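Local coordinates for Thiol:disulfide interchange protein, thioredoxin family protein (Chlorobaculum tepidum, PDB 3OR5), which probably acts as a thioredoxin-like oxidoreductase that exchanges thiols and disulfides, with a likely part in cytochrome c-type biogenesis, at residues 60-65 with 141-146; 38-43 with 51-56; 104-109 with 121-126; 30-35 with 67-72. One frame throughout, in Å; residues are numbered along the deposited sequence.

Interaction 1. Residues 60-65 with 141-146; sequences QKTWAS and DFDRIV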
# COMPACT_ATOMS: atom_id res chain seq x y z
N GLN A 60 0.32 -10.45 3.88
CA GLN A 60 -0.20 -10.72 2.52
C GLN A 60 -0.47 -12.24 2.38
O GLN A 60 -1.49 -12.61 1.78
CB GLN A 60 0.82 -10.24 1.46
CG GLN A 60 0.32 -10.51 0.06
CD GLN A 60 -0.68 -9.50 -0.40
OE1 GLN A 60 -0.87 -8.43 0.18
NE2 GLN A 60 -1.28 -9.79 -1.53
N LYS A 61 0.46 -13.05 2.86
CA LYS A 61 0.28 -14.53 2.68
C LYS A 61 -0.94 -15.01 3.44
O LYS A 61 -1.70 -15.85 2.89
CB LYS A 61 1.51 -15.23 3.20
CG LYS A 61 2.77 -14.98 2.28
CD LYS A 61 4.01 -15.68 2.80
CE LYS A 61 5.01 -15.40 1.73
NZ LYS A 61 6.42 -15.76 2.16
N THR A 62 -1.20 -14.48 4.62
CA THR A 62 -2.39 -14.86 5.39
C THR A 62 -3.69 -14.52 4.68
O THR A 62 -4.68 -15.29 4.74
CB THR A 62 -2.33 -14.20 6.76
OG1 THR A 62 -1.15 -14.63 7.45
CG2 THR A 62 -3.63 -14.50 7.58
N TRP A 63 -3.75 -13.36 4.01
CA TRP A 63 -5.00 -12.80 3.54
C TRP A 63 -5.18 -12.70 2.02
O TRP A 63 -6.20 -12.18 1.57
CB TRP A 63 -5.21 -11.37 4.18
CG TRP A 63 -5.30 -11.38 5.68
CD1 TRP A 63 -4.30 -11.11 6.56
CD2 TRP A 63 -6.46 -11.67 6.46
NE1 TRP A 63 -4.77 -11.17 7.89
CE2 TRP A 63 -6.08 -11.55 7.83
CE3 TRP A 63 -7.80 -11.98 6.14
CZ2 TRP A 63 -6.99 -11.75 8.88
CZ3 TRP A 63 -8.73 -12.15 7.21
CH2 TRP A 63 -8.28 -12.07 8.56
N ALA A 64 -4.24 -13.19 1.21
CA ALA A 64 -4.25 -12.95 -0.22
C ALA A 64 -5.53 -13.43 -0.94
O ALA A 64 -5.89 -12.86 -1.95
CB ALA A 64 -3.04 -13.65 -0.85
N SER A 65 -6.08 -14.52 -0.40
CA SER A 65 -7.29 -15.07 -1.00
C SER A 65 -8.49 -14.81 -0.12
O SER A 65 -9.55 -15.50 -0.25
CB SER A 65 -7.15 -16.60 -1.27
OG SER A 65 -6.02 -16.78 -2.13
N ASP A 141 -0.41 -6.00 14.42
CA ASP A 141 -1.23 -4.77 14.18
C ASP A 141 -1.75 -4.79 12.74
O ASP A 141 -2.95 -4.56 12.51
CB ASP A 141 -0.43 -3.44 14.29
CG ASP A 141 0.03 -3.14 15.72
OD1 ASP A 141 -0.71 -3.57 16.66
OD2 ASP A 141 1.12 -2.48 15.86
N PHE A 142 -0.89 -5.15 11.78
CA PHE A 142 -1.42 -5.18 10.39
C PHE A 142 -2.49 -6.25 10.29
O PHE A 142 -3.46 -6.11 9.59
CB PHE A 142 -0.30 -5.52 9.38
CG PHE A 142 0.50 -4.36 8.97
CD1 PHE A 142 -0.05 -3.26 8.26
CD2 PHE A 142 1.87 -4.34 9.26
CE1 PHE A 142 0.78 -2.19 7.85
CE2 PHE A 142 2.68 -3.26 8.85
CZ PHE A 142 2.13 -2.17 8.16
N ASP A 143 -2.28 -7.40 10.88
CA ASP A 143 -3.33 -8.40 10.83
C ASP A 143 -4.71 -7.99 11.34
O ASP A 143 -5.75 -8.22 10.74
CB ASP A 143 -2.72 -9.57 11.57
CG ASP A 143 -3.34 -10.79 11.21
OD1 ASP A 143 -2.94 -11.30 10.12
OD2 ASP A 143 -4.25 -11.14 12.00
N ARG A 144 -4.72 -7.28 12.46
CA ARG A 144 -5.95 -6.74 13.03
C ARG A 144 -6.54 -5.62 12.16
O ARG A 144 -7.69 -5.51 12.02
CB ARG A 144 -5.69 -6.19 14.44
CG ARG A 144 -5.33 -7.18 15.51
CD ARG A 144 -5.52 -6.61 16.94
NE ARG A 144 -6.83 -5.95 17.15
CZ ARG A 144 -7.02 -4.86 17.90
NH1 ARG A 144 -5.98 -4.27 18.54
NH2 ARG A 144 -8.23 -4.34 18.00
N ILE A 145 -5.67 -4.82 11.58
CA ILE A 145 -6.15 -3.74 10.67
C ILE A 145 -6.84 -4.38 9.48
O ILE A 145 -7.92 -3.97 9.06
CB ILE A 145 -5.00 -2.82 10.21
CG1 ILE A 145 -4.47 -1.97 11.39
CG2 ILE A 145 -5.39 -1.90 9.00
CD1 ILE A 145 -3.07 -1.48 11.13
N VAL A 146 -6.24 -5.43 8.93
CA VAL A 146 -6.88 -6.08 7.78
C VAL A 146 -8.25 -6.64 8.18
O VAL A 146 -9.19 -6.46 7.42
CB VAL A 146 -5.94 -7.17 7.23
CG1 VAL A 146 -6.75 -8.09 6.24
CG2 VAL A 146 -4.77 -6.52 6.58
O HOH W 1 -0.83 -12.62 9.17

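Interaction 2. Residues 38-43 with 51-56; sequences IVNFFA and SEIPDM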
# COMPACT_ATOMS: atom_id res chain seq x y z
N ILE A 38 -4.16 -1.91 1.36
CA ILE A 38 -3.32 -0.84 2.01
C ILE A 38 -2.32 -0.45 0.97
O ILE A 38 -1.57 -1.32 0.46
CB ILE A 38 -2.67 -1.37 3.31
CG1 ILE A 38 -3.72 -1.54 4.42
CG2 ILE A 38 -1.59 -0.40 3.77
CD1 ILE A 38 -3.15 -2.34 5.65
N VAL A 39 -2.26 0.87 0.68
CA VAL A 39 -1.29 1.39 -0.33
C VAL A 39 -0.14 1.96 0.49
O VAL A 39 -0.34 2.83 1.33
CB VAL A 39 -1.94 2.46 -1.17
CG1 VAL A 39 -0.90 3.06 -2.17
CG2 VAL A 39 -3.18 1.87 -1.91
N ASN A 40 1.05 1.43 0.25
CA ASN A 40 2.28 1.69 1.08
C ASN A 40 3.23 2.44 0.20
O ASN A 40 3.78 1.92 -0.77
CB ASN A 40 2.91 0.38 1.55
CG ASN A 40 4.22 0.61 2.26
OD1 ASN A 40 4.27 1.45 3.19
ND2 ASN A 40 5.16 -0.14 1.96
N PHE A 41 3.47 3.72 0.56
CA PHE A 41 4.52 4.53 -0.12
C PHE A 41 5.76 4.28 0.66
O PHE A 41 5.81 4.48 1.90
CB PHE A 41 4.17 6.04 -0.07
CG PHE A 41 3.10 6.40 -1.09
CD1 PHE A 41 3.39 6.97 -2.35
CD2 PHE A 41 1.76 6.13 -0.75
CE1 PHE A 41 2.37 7.23 -3.28
CE2 PHE A 41 0.71 6.39 -1.69
CZ PHE A 41 1.01 7.02 -2.93
N PHE A 42 6.77 3.79 -0.03
CA PHE A 42 7.99 3.29 0.67
C PHE A 42 9.25 3.50 -0.15
O PHE A 42 9.15 3.74 -1.37
CB PHE A 42 7.90 1.75 0.97
CG PHE A 42 8.04 0.90 -0.26
CD1 PHE A 42 9.23 0.20 -0.49
CD2 PHE A 42 7.00 0.79 -1.20
CE1 PHE A 42 9.40 -0.55 -1.65
CE2 PHE A 42 7.16 -0.01 -2.36
CZ PHE A 42 8.37 -0.67 -2.59
N ALA A 43 10.46 3.33 0.49
CA ALA A 43 11.66 3.19 -0.24
C ALA A 43 12.44 2.02 0.35
O ALA A 43 12.36 1.78 1.56
CB ALA A 43 12.51 4.51 -0.17
N SER A 51 12.21 -2.67 7.83
CA SER A 51 11.74 -3.38 9.01
C SER A 51 10.32 -3.91 8.79
O SER A 51 9.97 -5.08 9.15
CB SER A 51 11.74 -2.42 10.20
OG SER A 51 11.47 -3.23 11.34
N GLU A 52 9.52 -3.11 8.14
CA GLU A 52 8.12 -3.46 8.05
C GLU A 52 7.73 -4.29 6.85
O GLU A 52 6.71 -5.08 6.93
CB GLU A 52 7.18 -2.32 8.26
CG GLU A 52 7.17 -1.33 7.24
CD GLU A 52 6.04 -0.28 7.50
OE1 GLU A 52 5.68 0.02 8.68
OE2 GLU A 52 5.51 0.23 6.50
N ILE A 53 8.45 -4.11 5.73
CA ILE A 53 8.00 -4.86 4.52
C ILE A 53 7.99 -6.39 4.71
O ILE A 53 7.06 -7.02 4.22
CB ILE A 53 8.76 -4.40 3.30
CG1 ILE A 53 8.16 -3.02 2.89
CG2 ILE A 53 8.62 -5.46 2.11
CD1 ILE A 53 8.99 -2.28 1.87
N PRO A 54 8.93 -7.00 5.40
CA PRO A 54 8.80 -8.46 5.62
C PRO A 54 7.56 -8.86 6.41
O PRO A 54 6.98 -9.95 6.17
CB PRO A 54 10.09 -8.85 6.35
CG PRO A 54 11.08 -7.80 5.85
CD PRO A 54 10.31 -6.50 5.70
N ASP A 55 7.09 -8.01 7.33
CA ASP A 55 5.85 -8.31 8.08
C ASP A 55 4.68 -8.15 7.12
O ASP A 55 3.74 -8.89 7.23
CB ASP A 55 5.69 -7.34 9.26
CG ASP A 55 6.76 -7.64 10.38
OD1 ASP A 55 7.27 -8.76 10.45
OD2 ASP A 55 7.05 -6.76 11.22
N MSE A 56 4.73 -7.15 6.25
CA MSE A 56 3.68 -6.93 5.25
C MSE A 56 3.58 -8.19 4.38
O MSE A 56 2.46 -8.61 4.07
CB MSE A 56 3.93 -5.71 4.36
CG MSE A 56 3.71 -4.48 5.21
SE MSE A 56 4.25 -2.88 4.16
CE MSE A 56 3.33 -3.21 2.62
O HOH W 2 7.11 0.30 4.12

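Interaction 3. Residues 104-109 with 121-126; sequences RAFNGY and FVIDAS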
# COMPACT_ATOMS: atom_id res chain seq x y z
N ARG A 104 0.02 12.17 -6.51
CA ARG A 104 -1.08 13.17 -6.38
C ARG A 104 -2.41 12.44 -6.10
O ARG A 104 -3.30 13.05 -5.48
CB ARG A 104 -1.22 13.98 -7.67
CG ARG A 104 -0.15 15.00 -7.93
CD ARG A 104 -0.67 15.96 -9.05
NE ARG A 104 -0.56 15.32 -10.36
CZ ARG A 104 0.54 15.39 -11.10
NH1 ARG A 104 1.61 16.03 -10.63
NH2 ARG A 104 0.59 14.76 -12.28
N ALA A 105 -2.57 11.19 -6.52
CA ALA A 105 -3.78 10.41 -6.21
C ALA A 105 -4.09 10.28 -4.69
O ALA A 105 -5.26 10.24 -4.31
CB ALA A 105 -3.78 9.04 -6.86
N PHE A 106 -3.03 10.19 -3.88
CA PHE A 106 -3.10 10.03 -2.43
C PHE A 106 -2.72 11.23 -1.57
O PHE A 106 -3.04 11.28 -0.39
CB PHE A 106 -2.28 8.80 -2.02
CG PHE A 106 -2.91 7.57 -2.48
CD1 PHE A 106 -3.89 6.97 -1.75
CD2 PHE A 106 -2.57 7.06 -3.77
CE1 PHE A 106 -4.52 5.80 -2.22
CE2 PHE A 106 -3.20 5.93 -4.22
CZ PHE A 106 -4.12 5.29 -3.46
N ASN A 107 -2.01 12.21 -2.16
CA ASN A 107 -1.54 13.38 -1.44
C ASN A 107 -2.65 14.10 -0.70
O ASN A 107 -2.37 14.68 0.39
CB ASN A 107 -1.04 14.42 -2.49
CG ASN A 107 0.38 14.54 -2.51
OD1 ASN A 107 1.12 14.02 -1.65
ND2 ASN A 107 0.85 15.24 -3.55
N GLY A 108 -3.83 14.14 -1.31
CA GLY A 108 -4.96 14.90 -0.75
C GLY A 108 -5.47 14.40 0.58
O GLY A 108 -6.24 15.11 1.28
N TYR A 109 -5.13 13.15 0.94
CA TYR A 109 -5.66 12.57 2.21
C TYR A 109 -4.84 12.91 3.43
O TYR A 109 -5.22 12.55 4.56
CB TYR A 109 -5.79 11.02 2.08
CG TYR A 109 -6.64 10.59 0.92
CD1 TYR A 109 -8.04 10.80 0.87
CD2 TYR A 109 -6.06 9.92 -0.12
CE1 TYR A 109 -8.78 10.37 -0.27
CE2 TYR A 109 -6.80 9.53 -1.23
CZ TYR A 109 -8.13 9.76 -1.29
OH TYR A 109 -8.81 9.35 -2.42
N PHE A 121 -1.95 4.06 3.30
CA PHE A 121 -3.42 4.44 3.31
C PHE A 121 -4.22 3.20 3.40
O PHE A 121 -3.93 2.22 2.66
CB PHE A 121 -3.74 5.21 2.04
CG PHE A 121 -2.95 6.49 1.92
CD1 PHE A 121 -3.45 7.62 2.51
CD2 PHE A 121 -1.69 6.51 1.33
CE1 PHE A 121 -2.72 8.81 2.44
CE2 PHE A 121 -0.91 7.70 1.30
CZ PHE A 121 -1.44 8.85 1.86
N VAL A 122 -5.17 3.20 4.32
CA VAL A 122 -6.03 1.97 4.51
C VAL A 122 -7.34 2.18 3.81
O VAL A 122 -8.08 3.13 4.13
CB VAL A 122 -6.27 1.72 5.99
CG1 VAL A 122 -7.12 0.41 6.14
CG2 VAL A 122 -4.94 1.60 6.84
N ILE A 123 -7.65 1.31 2.84
CA ILE A 123 -8.92 1.39 2.07
C ILE A 123 -9.77 0.20 2.47
O ILE A 123 -9.32 -0.96 2.40
CB ILE A 123 -8.69 1.39 0.56
CG1 ILE A 123 -8.12 2.71 0.06
CG2 ILE A 123 -10.06 1.27 -0.18
CD1 ILE A 123 -6.62 2.86 0.35
N ASP A 124 -10.96 0.47 2.96
CA ASP A 124 -11.70 -0.67 3.49
C ASP A 124 -12.49 -1.29 2.32
O ASP A 124 -12.45 -0.83 1.19
CB ASP A 124 -12.60 -0.25 4.61
CG ASP A 124 -13.62 0.77 4.19
OD1 ASP A 124 -14.06 0.87 3.01
OD2 ASP A 124 -14.02 1.46 5.16
N ALA A 125 -13.15 -2.42 2.65
CA ALA A 125 -13.81 -3.22 1.64
C ALA A 125 -15.05 -2.52 1.06
O ALA A 125 -15.51 -2.96 -0.02
CB ALA A 125 -14.20 -4.60 2.21
N SER A 126 -15.51 -1.46 1.73
CA SER A 126 -16.47 -0.43 1.20
C SER A 126 -15.94 0.52 0.11
O SER A 126 -16.73 1.23 -0.53
CB SER A 126 -16.96 0.48 2.33
OG SER A 126 -17.66 -0.33 3.28

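Interaction 4. Residues 30-35 with 67-72; sequences ASLKGK and GFTFVG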
# COMPACT_ATOMS: atom_id res chain seq x y z
N ALA A 30 -9.10 -1.04 -10.48
CA ALA A 30 -10.35 -1.74 -10.79
C ALA A 30 -10.41 -3.16 -10.30
O ALA A 30 -11.50 -3.68 -9.97
CB ALA A 30 -10.61 -1.66 -12.31
N SER A 31 -9.25 -3.80 -10.18
CA SER A 31 -9.14 -5.13 -9.69
C SER A 31 -9.44 -5.22 -8.23
O SER A 31 -9.64 -6.33 -7.72
CB SER A 31 -7.74 -5.71 -9.94
OG SER A 31 -6.83 -5.38 -8.91
N LEU A 32 -9.44 -4.08 -7.55
CA LEU A 32 -9.63 -4.06 -6.12
C LEU A 32 -11.06 -3.80 -5.67
O LEU A 32 -11.32 -3.61 -4.49
CB LEU A 32 -8.72 -3.03 -5.47
CG LEU A 32 -7.26 -3.47 -5.83
CD1 LEU A 32 -6.25 -2.77 -5.04
CD2 LEU A 32 -6.97 -5.03 -5.77
N LYS A 33 -12.00 -3.80 -6.62
CA LYS A 33 -13.39 -3.60 -6.20
C LYS A 33 -13.83 -4.63 -5.18
O LYS A 33 -13.67 -5.80 -5.41
CB LYS A 33 -14.32 -3.68 -7.41
CG LYS A 33 -15.74 -3.30 -7.01
CD LYS A 33 -16.75 -4.01 -7.94
CE LYS A 33 -18.18 -3.51 -7.69
NZ LYS A 33 -18.74 -3.04 -8.99
N GLY A 34 -14.33 -4.18 -4.03
CA GLY A 34 -14.82 -5.02 -2.98
C GLY A 34 -13.76 -5.62 -2.05
O GLY A 34 -14.07 -6.40 -1.15
N LYS A 35 -12.53 -5.26 -2.32
CA LYS A 35 -11.39 -5.70 -1.55
C LYS A 35 -10.87 -4.61 -0.62
O LYS A 35 -10.91 -3.48 -0.97
CB LYS A 35 -10.25 -6.13 -2.48
CG LYS A 35 -10.49 -7.37 -3.27
CD LYS A 35 -9.23 -7.93 -3.89
CE LYS A 35 -9.47 -9.16 -4.67
NZ LYS A 35 -8.40 -9.41 -5.65
N GLY A 67 -9.66 -11.48 0.32
CA GLY A 67 -10.26 -10.19 -0.01
C GLY A 67 -9.41 -8.98 0.31
O GLY A 67 -9.96 -7.88 0.46
N PHE A 68 -8.12 -9.24 0.45
CA PHE A 68 -7.21 -8.10 0.85
C PHE A 68 -5.92 -8.15 0.06
O PHE A 68 -5.46 -9.26 -0.32
CB PHE A 68 -6.83 -8.23 2.35
CG PHE A 68 -5.67 -7.34 2.76
CD1 PHE A 68 -5.88 -5.97 3.02
CD2 PHE A 68 -4.39 -7.85 2.72
CE1 PHE A 68 -4.75 -5.13 3.22
CE2 PHE A 68 -3.27 -7.08 2.96
CZ PHE A 68 -3.47 -5.70 3.26
N THR A 69 -5.34 -6.97 -0.23
CA THR A 69 -3.93 -6.97 -0.75
C THR A 69 -3.22 -5.69 -0.31
O THR A 69 -3.84 -4.64 -0.13
CB THR A 69 -3.88 -7.02 -2.27
OG1 THR A 69 -2.52 -7.25 -2.72
CG2 THR A 69 -4.48 -5.74 -3.02
N PHE A 70 -1.90 -5.81 -0.12
CA PHE A 70 -1.07 -4.57 -0.12
C PHE A 70 -0.81 -4.13 -1.57
O PHE A 70 -0.87 -4.93 -2.56
CB PHE A 70 0.27 -4.85 0.55
CG PHE A 70 0.16 -4.96 2.04
CD1 PHE A 70 0.12 -3.81 2.80
CD2 PHE A 70 0.16 -6.20 2.68
CE1 PHE A 70 -0.00 -3.94 4.20
CE2 PHE A 70 0.11 -6.33 4.07
CZ PHE A 70 0.01 -5.19 4.84
N VAL A 71 -0.52 -2.83 -1.74
CA VAL A 71 0.01 -2.38 -3.00
C VAL A 71 1.16 -1.45 -2.61
O VAL A 71 0.98 -0.54 -1.74
CB VAL A 71 -1.03 -1.53 -3.71
CG1 VAL A 71 -0.45 -0.95 -5.00
CG2 VAL A 71 -2.29 -2.34 -4.03
N GLY A 72 2.33 -1.66 -3.19
CA GLY A 72 3.50 -0.79 -2.81
C GLY A 72 3.75 0.24 -3.91
O GLY A 72 3.66 -0.06 -5.10
O HOH W 3 -12.98 -7.98 0.79

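Interaction 1. Residues 60-65 with 141-146
The indole of Trp63 carries Val146 on one face and Asp143 at its edge, joining helix 47-63 to the C-terminal helix 139-150, two helices on the same face of the central sheet in this thioredoxin fold. The tight part is the ring face. Val146 CG1 sits 3.6 Å from the centroid of the five-membered ring of Trp63, 12° off the ring normal, which makes it a CH-pi contact. CG1 is placed there because it stands anti to the backbone N (chi1 166°). Phe68 of strand 68-74 touches both Trp63 and Val146, so this side of the contact continues into the core.

Toward the ring edge the packing gives way to polar chemistry. Trp63 NE1 donates to Asp143 OD1 over 2.9 Å, with an N-H...O angle of 157°. The acceptor is almost in the indole plane, yet NE1 meets it from above the carboxylate plane. Thr62 and Asp143 form the loose, hydrated side, where a water links them and Thr62 CG2 rests over the indole face opposite Val146. A leucine in place of Trp63 would probably leave Asp143 without its N-H mate and Val146 CG1 without the ring face it packs on. That water lies 2.7 Å from Thr62 OG1 and donates to Asp143 OD1, the oxygen that also accepts from the indole.

Interaction 2. Residues 38-43 with 51-56
This is a buried strand-to-helix contact, in which the central strand 36-42 meets the helix that follows it, 47-63. The axes of strand 38-42 and helix 51-56 approach to 11.3 Å and run nearly antiparallel, at 153°, so the layers are joined through side chains.

Two patches differ in chemistry. In the apolar one, Ile53 CD1 reaches Phe42 CD1 at 3.4 Å, the two side chains lying at about a right angle. Phe42 CG stands between its backbone N and carbonyl carbon (chi1 72°), which points the ring across the strand, with the CD2 side of its edge meeting Asn40 O in plane.

The second patch is built round the Asn40 amide. Selenomethionine Met56 bends at chi3 and lays its end against that group: SE is 3.6 Å from Asn40 ND2, and Met56 CE is 3.8 Å from Asn40 CB. A water between the buried Asn40 and Glu52 side chains accepts from Asn40 ND2 at 2.9 Å and donates to Glu52 OE2 at 2.9 Å. The amide and carboxylate planes are 47° apart, and the direct approach of Asn40 OD1 to Glu52 OE2 is 3.7 Å; the water therefore carries the polar link.

Phe42 also touches the Cys46 and Cys49 pair at the start of the helix. Strand, CxxC-bearing helix and strand 68-74 together form the beta-alpha-beta unit of the thioredoxin fold, and the pair is probably its redox centre.

Interaction 3. Residues 104-109 with 121-126
Phe106 and Phe121 bring the end of helix 100-107 down onto strand 119-123, one of the antiparallel strands of the mixed sheet in the thioredoxin fold. Phe121 can be followed outward from the strand. Its CB lies 4.2 Å from Phe106 CD1, the beginning of the contact, and CG comes closer to the same atom. Beyond CG the two sides of the ring find different neighbours. On one side, CD2 still faces Phe106 CD1, and CE2 meets Phe106 CB at 3.8 Å. On the other, CD1 and then CE1 approach Tyr109 CB, CE1 to 3.8 Å. At the far end, CZ touches the backbone oxygen of Phe106 as well as its CB.

The rings of Phe106 and Phe121 form an oblique pair, their centroids 5.2 Å apart and their planes at 36°. Phe106 CB itself lies over the Phe121 face, 24° off the normal, in a CH-pi contact. Phe121 holds CG anti to its carbonyl carbon (chi1 -62°), which carries the ring out beneath Phe106, and the two side chains slide past one another in opposite directions. Phe17 packs edge-to-face with Phe106 and carries the aromatic cluster onward, while Tyr109 sends its hydroxyl to the backbone oxygen of Pro13. An alanine at Phe121 is likely to open a gap beneath Phe106 CB and Tyr109 CB, taking from Phe106 and Tyr109 most of their contact with 121-126. The ring of Phe106 finally turns its edge to Ile123, where Phe106 CE1 lies 4.4 Å from Ile123 CD1.

Interaction 4. Residues 30-35 with 67-72
Leu32 and Lys35, the two ends of a type II turn, bring the loop before strand 36-42 against strand 68-74 and the glycine before it. The apolar contacts belong to Leu32. Its CD2 lies 3.8 Å from Thr69 CG2, the two side chains crossing at about a right angle, and its other branch, CD1, reaches Val71 CG2 at 4.1 Å. Thr69 CG2 is directed there because OG1 takes the place anti to the backbone N (chi1 -170°), so one branch faces the leucine while the other is kept for polar partners. Phe27 touches both Leu32 and Val71 and widens this patch.

Contacts to the Gly67 carbonyl make up the second group. Lys35 CA sits 3.3 Å from Gly67 O, with Lys35 CB near the same oxygen, while the extended side chain leads its amine away. The turn is closed by Lys35 N bonding to Leu32 O at 3.0 Å, and Gly34 occupies its positive-phi corner (81°). Gly67 also has a positive phi, at which a side chain would press on the preceding carbonyl oxygen.

The one polar bridge across is a water, which donates to Gly34 O at 2.7 Å and to Gly67 O at 3.0 Å, linking two carbonyls that could not bond to each other. Within 67-72 the Thr69 hydroxyl is held by Phe70 O, 23° out of the carbonyl plane, and by the Gln60 amide. The chemistry thus divides by depth: methyl groups seal the inner part, and the turn meets Gly67 through water, while the backbone of 67-71 bonds to Ala36, Ile38 and Asn40 of the next strand.

Interaction 2 is wholly buried and interaction 3 largely so, with Tyr109 at its rim; they lie on opposite sides of the sheet, their strands 36-42 and 119-123 joined by Val39 O and Phe121 N. Interaction 3 is almost wholly aromatic and apolar, whereas interaction 2 encloses an amide and a carboxylate. Interaction 1, farther out and partly exposed, shares helix 47-63 with interaction 2, and Phe142 packs on Met56 between them. Interaction 4, on strand 68-74, is buried at Leu32, Thr69 and Val71 but reaches the surface at its turn; Gln60 of interaction 1 probably hydrogen-bonds to Phe70 and Thr69. Water bridges side chains in interactions 1 and 2 but backbone carbonyls in interaction 4.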